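Local coordinates for uncharacterized protein (Xanthomonas campestris pv. vesicatoria, PDB 4FC9) that probably acts as an E3 ubiquitin ligase after secretion into plant host cells as a type III effector, this being its all-helical, bilobal C-terminal domain, at residues F56-P61 / A183-E188. Sequence-based numbering, arbitrary orientation.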
loop_
_atom_site.group_PDB
_atom_site.type_symbol
_atom_site.label_atom_id
_atom_site.label_comp_id
_atom_site.label_asym_id
_atom_site.label_seq_id
_atom_site.Cartn_x
_atom_site.Cartn_y
_atom_site.Cartn_z
ATOM N N PHE A 56 7.198 8.832 -8.285
ATOM C CA PHE A 56 7.096 9.754 -7.164
ATOM C C PHE A 56 7.866 11.041 -7.408
ATOM O O PHE A 56 7.769 11.983 -6.626
ATOM C CB PHE A 56 7.546 9.073 -5.870
ATOM C CG PHE A 56 6.660 7.925 -5.462
ATOM C CD1 PHE A 56 5.439 8.158 -4.856
ATOM C CD2 PHE A 56 7.040 6.616 -5.705
ATOM C CE1 PHE A 56 4.612 7.103 -4.490
ATOM C CE2 PHE A 56 6.223 5.555 -5.343
ATOM C CZ PHE A 56 5.006 5.797 -4.733
ATOM N N LEU A 57 8.619 11.080 -8.499
ATOM C CA LEU A 57 9.348 12.284 -8.869
ATOM C C LEU A 57 8.886 12.807 -10.217
ATOM O O LEU A 57 8.569 12.033 -11.118
ATOM C CB LEU A 57 10.857 12.029 -8.891
ATOM C CG LEU A 57 11.558 11.825 -7.548
ATOM C CD1 LEU A 57 12.984 11.364 -7.768
ATOM C CD2 LEU A 57 11.527 13.101 -6.723
ATOM N N GLU A 58 8.848 14.130 -10.333
ATOM C CA GLU A 58 8.511 14.814 -11.571
ATOM C C GLU A 58 9.273 14.233 -12.760
ATOM O O GLU A 58 10.493 14.090 -12.722
ATOM C CB GLU A 58 8.821 16.303 -11.425
ATOM C CG GLU A 58 8.366 17.152 -12.589
ATOM C CD GLU A 58 8.705 18.616 -12.407
ATOM O OE1 GLU A 58 9.472 18.941 -11.477
ATOM O OE2 GLU A 58 8.206 19.442 -13.193
ATOM N N GLY A 59 8.536 13.876 -13.806
ATOM C CA GLY A 59 9.125 13.314 -15.009
ATOM C C GLY A 59 9.367 11.821 -14.956
ATOM O O GLY A 59 9.824 11.233 -15.931
ATOM N N ALA A 60 9.057 11.212 -13.817
ATOM C CA ALA A 60 9.282 9.785 -13.600
ATOM C C ALA A 60 10.685 9.318 -14.001
ATOM O O ALA A 60 10.832 8.508 -14.915
ATOM C CB ALA A 60 8.224 8.969 -14.322
ATOM N N PRO A 61 11.721 9.818 -13.311
ATOM C CA PRO A 61 13.085 9.441 -13.685
ATOM C C PRO A 61 13.352 7.969 -13.400
ATOM O O PRO A 61 12.657 7.361 -12.584
ATOM C CB PRO A 61 13.940 10.315 -12.767
ATOM C CG PRO A 61 13.102 10.497 -11.562
ATOM C CD PRO A 61 11.701 10.635 -12.084
ATOM N N ALA A 183 1.511 14.125 -5.464
ATOM C CA ALA A 183 1.636 14.132 -6.907
ATOM C C ALA A 183 2.286 12.839 -7.359
ATOM O O ALA A 183 3.302 12.428 -6.823
ATOM C CB ALA A 183 2.458 15.323 -7.357
ATOM N N VAL A 184 1.688 12.190 -8.345
ATOM C CA VAL A 184 2.293 11.012 -8.929
ATOM C C VAL A 184 2.570 11.298 -10.393
ATOM O O VAL A 184 1.887 12.107 -11.022
ATOM C CB VAL A 184 1.410 9.757 -8.753
ATOM C CG1 VAL A 184 0.813 9.735 -7.355
ATOM C CG2 VAL A 184 0.319 9.706 -9.797
ATOM N N HIS A 185 3.595 10.655 -10.931
ATOM C CA HIS A 185 4.043 10.978 -12.271
ATOM C C HIS A 185 4.134 9.747 -13.149
ATOM O O HIS A 185 5.031 8.924 -13.005
ATOM C CB HIS A 185 5.368 11.725 -12.209
ATOM C CG HIS A 185 5.319 12.941 -11.340
ATOM N ND1 HIS A 185 4.927 14.176 -11.810
ATOM C CD2 HIS A 185 5.586 13.108 -10.024
ATOM C CE1 HIS A 185 4.970 15.054 -10.825
ATOM N NE2 HIS A 185 5.366 14.432 -9.729
ATOM N N ILE A 186 3.172 9.629 -14.052
ATOM C CA ILE A 186 3.107 8.510 -14.970
ATOM C C ILE A 186 3.705 8.936 -16.302
ATOM O O ILE A 186 3.344 9.985 -16.838
ATOM C CB ILE A 186 1.646 8.061 -15.184
ATOM C CG1 ILE A 186 0.969 7.788 -13.836
ATOM C CG2 ILE A 186 1.577 6.846 -16.100
ATOM C CD1 ILE A 186 1.698 6.800 -12.951
ATOM N N PRO A 187 4.639 8.130 -16.834
ATOM C CA PRO A 187 5.234 8.378 -18.147
ATOM C C PRO A 187 4.171 8.614 -19.211
ATOM O O PRO A 187 3.096 8.010 -19.167
ATOM C CB PRO A 187 5.974 7.075 -18.436
ATOM C CG PRO A 187 6.351 6.569 -17.108
ATOM C CD PRO A 187 5.233 6.952 -16.180
ATOM N N GLU A 188 4.483 9.486 -20.165
ATOM C CA GLU A 188 3.596 9.778 -21.285
ATOM C C GLU A 188 3.451 8.550 -22.187
ATOM O O GLU A 188 2.730 8.573 -23.188
ATOM C CB GLU A 188 4.129 10.979 -22.074
ATOM C CG GLU A 188 4.351 12.224 -21.215
ATOM C CD GLU A 188 4.955 13.387 -21.989
ATOM O OE1 GLU A 188 5.374 13.186 -23.151
ATOM O OE2 GLU A 188 5.009 14.506 -21.431
HETATM O O HOH W 1 5.262 13.676 -5.601
HETATM O O HOH W 2 6.080 14.411 -14.713
#
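The imidazole of H185 lies flat beneath a type II beta turn, L57 to A60, joining the loop after helix 32-49 to the tail after helix 152-171 of this all-helical domain. The turn is closed by its own A60 N to L57 O hydrogen bond. The tight part is a CH-pi contact: E58 CA sits 3.5 Å from the centroid of the H185 ring, only 2° off its normal. E58 N is over the same ring, while H185 CD2 comes within 3.3 Å of L57 C. With CG of H185 anti to its carbonyl carbon (chi1 -55°), the ring rises from the tail to meet the turn's backbone. Beside it the methyl of A60 points toward the tail, its CB 3.5 Å from H185 O and 4.1 Å from P187 CD. F56 points away from the tail and packs among helices 32-49, 79-88 and 152-171.

The margins are looser and wetter. No direct hydrogen bond joins the two segments; two waters bridge them instead. Beyond CB, 4.1 Å from H185 CE1, the extended E58 chain leads away from the tail, its OE1 6.3 Å from H185 NE2. At one end of the contact a water donates to both F56 O and A183 O; at the other, a second water accepts from G59 N at 2.7 Å and also hydrogen-bonds H185 ND1 at 3.1 Å.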